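Local coordinates for type II antifreeze protein (Brachyopsis rostratus, PDB 2ZIB), which binds to ice crystals and inhibits their growth, protecting fish blood from freezing in subzero sea water, at residues A46-H49 and E53-Y56; G76-T81 and P96-S101; Q106-A109 and K113-D116. All coordinates share one frame; numbering follows the deposited sequence. Where two conformers were deposited one is given.

Contacts 1 and 3 lie in the interior of the C-type lectin fold, while contact 2 sits at the surface, in the long loop region. Contact 1 fastens the loop after strand 44-45 to the start of helix 51-60 through one carboxylate and an apolar patch. Contact 3 pairs strands 104-107 and 115-118, so backbone bonds dominate it. Gln54 joins these two, its amide oxygen bonded to Trp115 and, more weakly, its nitrogen to the Lys113 backbone. Contact 2 relies on a tryptophan, an aspartate and a water, with Pro96 against the indole as apolar part. Trp80, on strand 79-80 within 76-81, packs against Ser47 and Trp115 and so connects the loop region of contact 2 to both interior contacts.

Contact 1 of 3, residues A46-H49 and E53-Y56; sequences ASIH and EQLY
A buried loop-to-helix contact in the C-type lectin fold brings Ile48 and His49 against Glu53 and Gln54, where the chain leaves strand 44-45 and enters helix 51-60. Glu53 does the polar work. Its side chain runs extended beyond CG back toward the loop, and Glu53 OE1 accepts the backbone N-H of His49 at 2.8 Å. The donor meets that oxygen almost end-on, though the bond is bent, with 141° at the hydrogen. OE1 also lies at the edge of the His49 ring, near its plane, 3.6 Å from His49 CD2, while the carboxylate itself is turned 62° from the ring. Its other oxygen, OE2, forms a salt bridge with Arg20, so the two ends of the carboxylate are held by different parts of the chain.

Ile48 lays its methyls against the start of the helix. CG2, anti to the backbone N, reaches over the first helical turn to Gln54 N at 3.6 Å, and Ile48 CG2 also touches Glu53 CB at 4.0 Å. The other branch ends with Ile48 CD1 3.6 Å from Gln54 OE1. That oxygen is spoken for by Trp115 NE1, and the amide nitrogen of Gln54 by Asp112 O, which fixes which way round the amide sits.

Both nitrogens of the His49 ring are engaged, ND1 with Asp87, which would favour a protonated imidazole. NE2 donates to a hydroxyl two residues back in the loop, one also hydrogen-bonded to Asp82: His49 NE2 lies 2.8 Å from Ser47 OG, with OG tilted 22° from the ring plane.

Contact 2 of 3, residues G76-T81 and P96-S101; sequences GAWSWT and PNDILS
Asp98 reaches across to Gly76 and Trp78, in the run of chain leading into strand 79-80, at a surface contact in the long loop region of this C-type lectin fold. Its CB lies 3.8 Å from Gly76 CA. With CG anti to the carbonyl carbon (chi1 -71°), the carboxylate swings over the glycine, and Asp98 CG comes to 3.3 Å from Gly76 CA, an approach that the lack of a side chain permits. At the tip the two oxygens part company. OD1 takes the indole N-H: Trp78 NE1 is 3.0 Å from Asp98 OD1 with 153° at the hydrogen, approaching on the syn side of the carboxylate and close to the plane of the indole. Asp98 OD2 accepts from a water at 2.6 Å, and that water also donates to Gly76 O at 2.8 Å, so both of its protons go into bridging the segments.

Pro96 adds the apolar part. It passes the indole in the opposite direction, Pro96 CG standing 3.8 Å from Trp78 NE1, and Pro96 CB touches the six-membered ring at Trp78 CZ2. Trp91 meets the indole as well.

The peptide bond before Pro96 is cis, as in the calcium-site loop of many C-type lectins, and the loop is held here by Asp117, whose carboxylate accepts the backbone N-H groups of Asn97 and Asp98. This antifreeze protein is calcium-independent, and in this contact protein groups and a water serve the carboxylate of Asp98. With an indole N-H on one oxygen and a water proton on the other, that side chain would be expected to stay ionised, and the indole is held from turning by a bond lying near its own plane.

Contact 3 of 3, residues Q106-A109 and K113-D116; sequences QMTA and KCWD
Thr108 and Cys114 form the polar centre of this hairpin contact. Cys114 O accepts two bonds from the one threonine, from Thr108 N at 2.9 Å and from Thr108 OG1 at 2.8 Å, and the donors arrive from opposite faces of the carbonyl plane. A chi1 of 66° sets OG1 between the backbone N and the carbonyl carbon, where it can reach that oxygen. CG2 then points across to the neighbouring strand, with Thr108 CG2 3.4 Å from Asp116 CB.

Backbone bonds continue the pairing. Gln106 and Asp116 make the antiparallel hydrogen-bonded pair, each N 3.0 Å from the other's O (Gln106 N to Asp116 O, Asp116 N to Gln106 O). Gln106 O receives a CA-H contact too, from Trp115 CA at 3.2 Å.

The ammonium of Lys113 adds side-chain-to-backbone bonds: its chain, bent at chi2 and chi4, folds back so that NZ donates to Thr108 O, lying in the carbonyl plane, and to Ala110 O.

Apolar contacts gather on the face of Met107 and Trp115, the non-hydrogen-bonded pair. Met107 CG touches Trp115 CD1 at 4.0 Å, and the thioether chain lies across that of Lys113 at about a right angle.

The disulfide from Cys114 to Cys92 ties this turn to the long loop region. The whole is a beta hairpin, strands 104-107 and 115-118, of the C-type lectin domain.

Contact 1 of 3, residues A46-H49 and E53-Y56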
ATOM      1  N   ALA A  46      -2.063  -1.975   1.539  1.00  6.45           N
ATOM      2  CA  ALA A  46      -1.597  -1.337   2.767  1.00  7.66           C
ATOM      3  C   ALA A  46      -1.707   0.174   2.692  1.00  6.79           C
ATOM      4  O   ALA A  46      -1.305   0.813   1.710  1.00  8.44           O
ATOM      5  CB  ALA A  46      -0.145  -1.714   3.007  1.00  9.04           C
ATOM      6  N   SER A  47      -2.161   0.764   3.809  1.00  8.01           N
ATOM      7  CA  SER A  47      -1.965   2.189   4.065  1.00  7.39           C
ATOM      8  C   SER A  47      -0.730   2.361   4.946  1.00  9.12           C
ATOM      9  O   SER A  47      -0.353   1.449   5.703  1.00  9.29           O
ATOM     10  CB  SER A  47      -3.207   2.778   4.718  1.00  9.03           C
ATOM     11  OG  SER A  47      -3.392   2.190   5.993  1.00  9.19           O
ATOM     12  N   ILE A  48      -0.099   3.532   4.857  1.00  9.12           N
ATOM     13  CA  ILE A  48       1.164   3.809   5.522  1.00  9.59           C
ATOM     14  C   ILE A  48       1.071   5.128   6.273  1.00 10.36           C
ATOM     15  O   ILE A  48       0.660   6.158   5.716  1.00 11.26           O
ATOM     16  CB  ILE A  48       2.300   3.864   4.496  1.00  9.20           C
ATOM     17  CG1 ILE A  48       2.356   2.577   3.651  1.00  9.63           C
ATOM     18  CG2 ILE A  48       3.638   4.167   5.206  1.00 11.75           C
ATOM     19  CD1 ILE A  48       3.523   2.483   2.685  1.00 11.09           C
ATOM     20  N   HIS A  49       1.404   5.095   7.566  1.00 11.24           N
ATOM     21  CA  HIS A  49       1.076   6.229   8.456  1.00 12.75           C
ATOM     22  C   HIS A  49       2.262   6.799   9.181  1.00 13.42           C
ATOM     23  O   HIS A  49       2.089   7.695  10.000  1.00 15.97           O
ATOM     24  CB  HIS A  49       0.010   5.783   9.464  1.00 13.01           C
ATOM     25  CG  HIS A  49      -1.248   5.382   8.776  1.00 11.47           C
ATOM     26  ND1 HIS A  49      -2.103   6.318   8.258  1.00 11.99           N
ATOM     27  CD2 HIS A  49      -1.719   4.167   8.391  1.00 11.97           C
ATOM     28  CE1 HIS A  49      -3.067   5.699   7.594  1.00 12.00           C
ATOM     29  NE2 HIS A  49      -2.866   4.387   7.684  1.00 12.59           N
ATOM     30  N   GLU A  53       6.461   2.691   9.472  1.00 14.34           N
ATOM     31  CA  GLU A  53       5.724   1.754   8.600  1.00 14.07           C
ATOM     32  C   GLU A  53       6.320   1.691   7.209  1.00 13.42           C
ATOM     33  O   GLU A  53       6.475   0.606   6.665  1.00 12.40           O
ATOM     34  CB  GLU A  53       4.250   2.152   8.560  1.00 13.86           C
ATOM     35  CG  GLU A  53       3.519   1.661   9.793  1.00 14.18           C
ATOM     36  CD  GLU A  53       2.035   1.893   9.735  1.00 13.87           C
ATOM     37  OE1 GLU A  53       1.550   2.662   8.876  1.00 13.93           O
ATOM     38  OE2 GLU A  53       1.297   1.257  10.537  1.00 16.58           O
ATOM     39  N   GLN A  54       6.699   2.843   6.661  1.00 12.36           N
ATOM     40  CA  GLN A  54       7.347   2.919   5.346  1.00 13.01           C
ATOM     41  C   GLN A  54       8.544   1.990   5.341  1.00 13.54           C
ATOM     42  O   GLN A  54       8.756   1.227   4.411  1.00 12.40           O
ATOM     43  CB  GLN A  54       7.764   4.368   5.049  1.00 12.31           C
ATOM     44  CG  GLN A  54       8.613   4.564   3.786  1.00 11.91           C
ATOM     45  CD  GLN A  54       7.828   4.436   2.474  1.00  9.71           C
ATOM     46  OE1 GLN A  54       6.587   4.358   2.479  1.00 10.03           O
ATOM     47  NE2 GLN A  54       8.536   4.398   1.357  1.00 10.24           N
ATOM     48  N   LEU A  55       9.394   2.113   6.370  1.00 13.87           N
ATOM     49  CA  LEU A  55      10.614   1.336   6.407  1.00 13.08           C
ATOM     50  C   LEU A  55      10.342  -0.150   6.660  1.00 13.84           C
ATOM     51  O   LEU A  55      11.020  -1.013   6.103  1.00 14.05           O
ATOM     52  CB  LEU A  55      11.570   1.905   7.483  1.00 15.10           C
ATOM     53  CG  LEU A  55      12.131   3.313   7.194  1.00 13.95           C
ATOM     54  CD1 LEU A  55      12.934   3.809   8.452  1.00 15.41           C
ATOM     55  CD2 LEU A  55      13.003   3.336   5.888  1.00 17.32           C
ATOM     56  N   TYR A  56       9.350  -0.465   7.495  1.00 13.04           N
ATOM     57  CA  TYR A  56       9.001  -1.878   7.659  1.00 14.53           C
ATOM     58  C   TYR A  56       8.549  -2.505   6.323  1.00 14.26           C
ATOM     59  O   TYR A  56       8.954  -3.608   5.955  1.00 14.60           O
ATOM     60  CB  TYR A  56       7.853  -2.021   8.679  1.00 15.09           C
ATOM     61  CG  TYR A  56       7.390  -3.458   8.788  1.00 14.00           C
ATOM     62  CD1 TYR A  56       8.121  -4.369   9.565  1.00 16.54           C
ATOM     63  CD2 TYR A  56       6.260  -3.927   8.121  1.00 13.98           C
ATOM     64  CE1 TYR A  56       7.758  -5.732   9.659  1.00 17.32           C
ATOM     65  CE2 TYR A  56       5.888  -5.270   8.201  1.00 14.43           C
ATOM     66  CZ  TYR A  56       6.618  -6.158   8.973  1.00 16.34           C
ATOM     67  OH  TYR A  56       6.223  -7.479   9.055  1.00 18.61           O
TER

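Contact 2 of 3, residues G76-T81 and P96-S101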
ATOM      1  N   GLY A  76      -5.907  14.810  -7.431  1.00  7.47           N
ATOM      2  CA  GLY A  76      -5.050  15.161  -6.304  1.00  8.21           C
ATOM      3  C   GLY A  76      -5.621  14.919  -4.922  1.00  7.77           C
ATOM      4  O   GLY A  76      -4.907  15.174  -3.945  1.00  9.10           O
ATOM      5  N   ALA A  77      -6.855  14.400  -4.812  1.00  7.43           N
ATOM      6  CA  ALA A  77      -7.438  14.172  -3.484  1.00  8.10           C
ATOM      7  C   ALA A  77      -7.217  12.693  -3.160  1.00  7.93           C
ATOM      8  O   ALA A  77      -7.945  11.823  -3.617  1.00  8.40           O
ATOM      9  CB  ALA A  77      -8.890  14.552  -3.505  1.00  8.15           C
ATOM     10  N   TRP A  78      -6.147  12.420  -2.425  1.00  6.99           N
ATOM     11  CA  TRP A  78      -5.717  11.052  -2.115  1.00  7.28           C
ATOM     12  C   TRP A  78      -6.568  10.480  -0.975  1.00  8.17           C
ATOM     13  O   TRP A  78      -6.849  11.160   0.009  1.00 10.36           O
ATOM     14  CB  TRP A  78      -4.197  11.030  -1.798  1.00  8.16           C
ATOM     15  CG  TRP A  78      -3.416  11.333  -3.010  1.00  7.93           C
ATOM     16  CD1 TRP A  78      -3.001  12.583  -3.434  1.00  8.04           C
ATOM     17  CD2 TRP A  78      -3.112  10.419  -4.069  1.00  7.41           C
ATOM     18  NE1 TRP A  78      -2.495  12.482  -4.708  1.00  7.48           N
ATOM     19  CE2 TRP A  78      -2.546  11.163  -5.113  1.00  7.45           C
ATOM     20  CE3 TRP A  78      -3.332   9.031  -4.259  1.00  7.39           C
ATOM     21  CZ2 TRP A  78      -2.176  10.586  -6.332  1.00  8.58           C
ATOM     22  CZ3 TRP A  78      -2.952   8.470  -5.448  1.00  8.41           C
ATOM     23  CH2 TRP A  78      -2.389   9.228  -6.473  1.00  9.79           C
ATOM     24  N   SER A  79      -6.847   9.191  -1.076  1.00  7.81           N
ATOM     25  CA  SER A  79      -7.505   8.408  -0.024  1.00  7.91           C
ATOM     26  C   SER A  79      -6.894   7.036   0.031  1.00  7.51           C
ATOM     27  O   SER A  79      -6.415   6.509  -0.978  1.00  6.88           O
ATOM     28  CB  SER A  79      -8.961   8.123  -0.537  0.70  9.63           C
ATOM     29  OG  SER A  79      -9.709   9.290  -0.877  0.70 13.31           O
ATOM     30  N   TRP A  80      -6.953   6.438   1.218  1.00  7.61           N
ATOM     31  CA  TRP A  80      -6.593   5.031   1.383  1.00  7.48           C
ATOM     32  C   TRP A  80      -7.821   4.140   1.251  1.00  8.00           C
ATOM     33  O   TRP A  80      -8.889   4.485   1.818  1.00  8.32           O
ATOM     34  CB  TRP A  80      -5.983   4.784   2.762  1.00  7.93           C
ATOM     35  CG  TRP A  80      -4.665   5.482   3.046  1.00  7.32           C
ATOM     36  CD1 TRP A  80      -4.425   6.427   4.026  1.00  8.51           C
ATOM     37  CD2 TRP A  80      -3.389   5.231   2.431  1.00  6.93           C
ATOM     38  NE1 TRP A  80      -3.114   6.818   4.018  1.00  9.63           N
ATOM     39  CE2 TRP A  80      -2.437   6.075   3.073  1.00  8.07           C
ATOM     40  CE3 TRP A  80      -2.946   4.364   1.412  1.00  7.22           C
ATOM     41  CZ2 TRP A  80      -1.086   6.089   2.701  1.00  7.72           C
ATOM     42  CZ3 TRP A  80      -1.595   4.361   1.055  1.00  8.56           C
ATOM     43  CH2 TRP A  80      -0.678   5.237   1.704  1.00  8.78           C
ATOM     44  N   THR A  81      -7.684   2.982   0.622  1.00  7.07           N
ATOM     45  CA  THR A  81      -8.858   2.099   0.483  1.00  7.94           C
ATOM     46  C   THR A  81      -9.394   1.595   1.828  1.00  8.38           C
ATOM     47  O   THR A  81     -10.564   1.222   1.915  1.00  9.26           O
ATOM     48  CB  THR A  81      -8.554   0.894  -0.378  1.00  7.42           C
ATOM     49  OG1 THR A  81      -7.412   0.216   0.161  1.00  7.10           O
ATOM     50  CG2 THR A  81      -8.283   1.289  -1.845  1.00  7.75           C
ATOM     51  N   PRO A  96       3.186  14.034  -6.050  1.00  9.59           N
ATOM     52  CA  PRO A  96       2.477  13.382  -7.152  1.00  9.09           C
ATOM     53  C   PRO A  96       2.213  14.311  -8.327  1.00  9.89           C
ATOM     54  O   PRO A  96       2.152  15.512  -8.144  1.00 10.63           O
ATOM     55  CB  PRO A  96       1.152  12.963  -6.468  1.00  9.11           C
ATOM     56  CG  PRO A  96       0.888  14.047  -5.410  1.00  9.76           C
ATOM     57  CD  PRO A  96       2.292  14.389  -4.927  1.00 10.75           C
ATOM     58  N   ASN A  97       2.033  13.770  -9.526  1.00  9.61           N
ATOM     59  CA  ASN A  97       1.639  14.657 -10.661  1.00 10.70           C
ATOM     60  C   ASN A  97       0.146  15.024 -10.593  1.00  9.84           C
ATOM     61  O   ASN A  97      -0.211  16.064 -11.146  1.00 10.42           O
ATOM     62  CB  ASN A  97       1.947  14.086 -12.046  1.00 11.37           C
ATOM     63  CG  ASN A  97       3.345  14.277 -12.434  1.00 14.28           C
ATOM     64  OD1 ASN A  97       3.782  15.388 -12.848  1.00 19.78           O
ATOM     65  ND2 ASN A  97       4.099  13.211 -12.296  1.00 14.63           N
ATOM     66  N   ASP A  98      -0.664  14.220  -9.890  1.00  8.72           N
ATOM     67  CA  ASP A  98      -2.092  14.537  -9.726  1.00  8.56           C
ATOM     68  C   ASP A  98      -2.807  14.701 -11.082  1.00  8.23           C
ATOM     69  O   ASP A  98      -3.718  15.531 -11.231  1.00  8.83           O
ATOM     70  CB  ASP A  98      -2.281  15.763  -8.821  1.00  8.46           C
ATOM     71  CG  ASP A  98      -1.967  15.468  -7.392  1.00  7.73           C
ATOM     72  OD1 ASP A  98      -1.904  14.258  -6.993  1.00  9.25           O
ATOM     73  OD2 ASP A  98      -1.839  16.414  -6.585  1.00  9.77           O
ATOM     74  N   ILE A  99      -2.415  13.906 -12.066  1.00  9.11           N
ATOM     75  CA  ILE A  99      -3.144  13.815 -13.336  1.00 10.18           C
ATOM     76  C   ILE A  99      -4.117  12.650 -13.209  1.00 10.64           C
ATOM     77  O   ILE A  99      -3.699  11.539 -12.830  1.00 10.46           O
ATOM     78  CB  ILE A  99      -2.134  13.638 -14.531  1.00 10.53           C
ATOM     79  CG1 ILE A  99      -1.107  14.786 -14.602  1.00 11.51           C
ATOM     80  CG2 ILE A  99      -2.892  13.558 -15.832  1.00 13.63           C
ATOM     81  CD1 ILE A  99       0.164  14.445 -15.447  1.00 12.68           C
ATOM     82  N   LEU A 100      -5.396  12.855 -13.539  1.00 11.39           N
ATOM     83  CA  LEU A 100      -6.383  11.818 -13.277  1.00 10.78           C
ATOM     84  C   LEU A 100      -6.139  10.502 -14.051  1.00 11.48           C
ATOM     85  O   LEU A 100      -6.501   9.432 -13.578  1.00 11.70           O
ATOM     86  CB  LEU A 100      -7.813  12.319 -13.607  1.00 11.99           C
ATOM     87  CG  LEU A 100      -8.420  13.200 -12.508  1.00 12.65           C
ATOM     88  CD1 LEU A 100      -9.625  13.936 -13.056  1.00 14.77           C
ATOM     89  CD2 LEU A 100      -8.894  12.362 -11.340  1.00 12.49           C
ATOM     90  N   SER A 101      -5.513  10.579 -15.219  1.00  9.92           N
ATOM     91  CA  SER A 101      -5.153   9.374 -15.964  1.00 10.65           C
ATOM     92  C   SER A 101      -4.210   8.417 -15.217  1.00  8.18           C
ATOM     93  O   SER A 101      -4.104   7.243 -15.587  1.00  8.96           O
ATOM     94  CB  SER A 101      -4.492   9.763 -17.304  1.00 11.12           C
ATOM     95  OG  SER A 101      -3.266  10.412 -17.083  1.00 12.77           O
TER
HETATM   96  O   HOH W   1      -2.163  15.764  -4.074  1.00 13.04           O

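Contact 3 of 3, residues Q106-A109 and K113-D116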
ATOM      1  N   GLN A 106       1.856   3.908  -5.817  1.00  6.26           N
ATOM      2  CA  GLN A 106       2.759   2.805  -5.606  1.00  6.21           C
ATOM      3  C   GLN A 106       3.998   3.272  -4.850  1.00  6.01           C
ATOM      4  O   GLN A 106       4.365   4.440  -4.907  1.00  7.30           O
ATOM      5  CB  GLN A 106       3.245   2.175  -6.911  1.00  6.53           C
ATOM      6  CG  GLN A 106       3.852   3.142  -7.881  1.00  7.66           C
ATOM      7  CD  GLN A 106       4.384   2.496  -9.141  1.00  7.19           C
ATOM      8  OE1 GLN A 106       5.557   2.730  -9.463  1.00  8.00           O
ATOM      9  NE2 GLN A 106       3.579   1.707  -9.836  1.00  9.01           N
ATOM     10  N   MET A 107       4.656   2.309  -4.207  1.00  6.48           N
ATOM     11  CA  MET A 107       6.070   2.476  -3.792  1.00  6.86           C
ATOM     12  C   MET A 107       6.895   2.187  -5.041  1.00  6.81           C
ATOM     13  O   MET A 107       6.747   1.097  -5.657  1.00  7.46           O
ATOM     14  CB  MET A 107       6.430   1.525  -2.660  1.00  8.23           C
ATOM     15  CG  MET A 107       5.583   1.759  -1.404  1.00 10.28           C
ATOM     16  SD  MET A 107       5.846   0.473  -0.161  1.00 12.43           S
ATOM     17  CE  MET A 107       6.815   1.278   1.030  1.00 12.60           C
ATOM     18  N   THR A 108       7.790   3.125  -5.404  1.00  7.12           N
ATOM     19  CA  THR A 108       8.590   2.992  -6.613  1.00  6.77           C
ATOM     20  C   THR A 108       9.811   2.096  -6.435  1.00  6.62           C
ATOM     21  O   THR A 108      10.080   1.572  -5.340  1.00  7.72           O
ATOM     22  CB  THR A 108       9.025   4.351  -7.150  1.00  6.73           C
ATOM     23  OG1 THR A 108       9.927   4.977  -6.215  1.00  6.86           O
ATOM     24  CG2 THR A 108       7.863   5.297  -7.458  1.00  8.08           C
ATOM     25  N   ALA A 109      10.555   1.919  -7.528  1.00  7.41           N
ATOM     26  CA  ALA A 109      11.768   1.116  -7.544  1.00  7.56           C
ATOM     27  C   ALA A 109      12.947   1.833  -6.870  1.00  8.63           C
ATOM     28  O   ALA A 109      13.989   1.211  -6.666  1.00 11.76           O
ATOM     29  CB  ALA A 109      12.133   0.796  -8.969  1.00  9.21           C
ATOM     30  N   LYS A 113      11.858   3.595  -1.674  1.00  8.11           N
ATOM     31  CA  LYS A 113      10.431   3.237  -1.940  1.00  6.82           C
ATOM     32  C   LYS A 113       9.531   4.459  -1.892  1.00  6.92           C
ATOM     33  O   LYS A 113       8.340   4.361  -1.582  1.00  6.68           O
ATOM     34  CB  LYS A 113       9.994   2.151  -0.935  1.00  8.25           C
ATOM     35  CG  LYS A 113      10.678   0.844  -1.172  1.00  8.69           C
ATOM     36  CD  LYS A 113       9.855   0.004  -2.184  1.00 13.82           C
ATOM     37  CE  LYS A 113      10.719  -0.997  -2.990  1.00 13.97           C
ATOM     38  NZ  LYS A 113      11.684  -0.256  -3.945  1.00 11.41           N
ATOM     39  N   CYS A 114      10.068   5.623  -2.267  1.00  7.08           N
ATOM     40  CA  CYS A 114       9.228   6.800  -2.318  1.00  7.00           C
ATOM     41  C   CYS A 114       8.039   6.572  -3.245  1.00  6.80           C
ATOM     42  O   CYS A 114       8.101   5.783  -4.221  1.00  7.07           O
ATOM     43  CB  CYS A 114      10.044   8.043  -2.713  1.00  8.11           C
ATOM     44  SG  CYS A 114      10.823   8.017  -4.362  1.00  8.97           S
ATOM     45  N   TRP A 115       6.943   7.291  -2.967  1.00  6.94           N
ATOM     46  CA  TRP A 115       5.688   7.027  -3.669  1.00  6.45           C
ATOM     47  C   TRP A 115       5.542   7.809  -4.977  1.00  5.78           C
ATOM     48  O   TRP A 115       6.067   8.919  -5.115  1.00  6.80           O
ATOM     49  CB  TRP A 115       4.500   7.406  -2.789  1.00  7.14           C
ATOM     50  CG  TRP A 115       4.501   6.773  -1.428  1.00  6.53           C
ATOM     51  CD1 TRP A 115       5.290   5.754  -0.925  1.00  7.57           C
ATOM     52  CD2 TRP A 115       3.672   7.192  -0.357  1.00  7.68           C
ATOM     53  NE1 TRP A 115       4.958   5.496   0.397  1.00  7.68           N
ATOM     54  CE2 TRP A 115       3.982   6.382   0.771  1.00  7.68           C
ATOM     55  CE3 TRP A 115       2.675   8.193  -0.225  1.00  8.08           C
ATOM     56  CZ2 TRP A 115       3.326   6.531   2.021  1.00  9.89           C
ATOM     57  CZ3 TRP A 115       2.007   8.331   1.029  1.00  9.82           C
ATOM     58  CH2 TRP A 115       2.354   7.500   2.126  1.00  9.66           C
ATOM     59  N   ASP A 116       4.802   7.243  -5.924  1.00  6.41           N
ATOM     60  CA  ASP A 116       4.482   7.919  -7.164  1.00  6.53           C
ATOM     61  C   ASP A 116       3.101   7.480  -7.598  1.00  6.30           C
ATOM     62  O   ASP A 116       2.631   6.404  -7.187  1.00  7.03           O
ATOM     63  CB  ASP A 116       5.557   7.615  -8.213  1.00  6.99           C
ATOM     64  CG  ASP A 116       5.557   8.541  -9.409  1.00  8.18           C
ATOM     65  OD1 ASP A 116       4.807   9.536  -9.467  1.00  8.82           O
ATOM     66  OD2 ASP A 116       6.387   8.292 -10.315  1.00 10.29           O
TER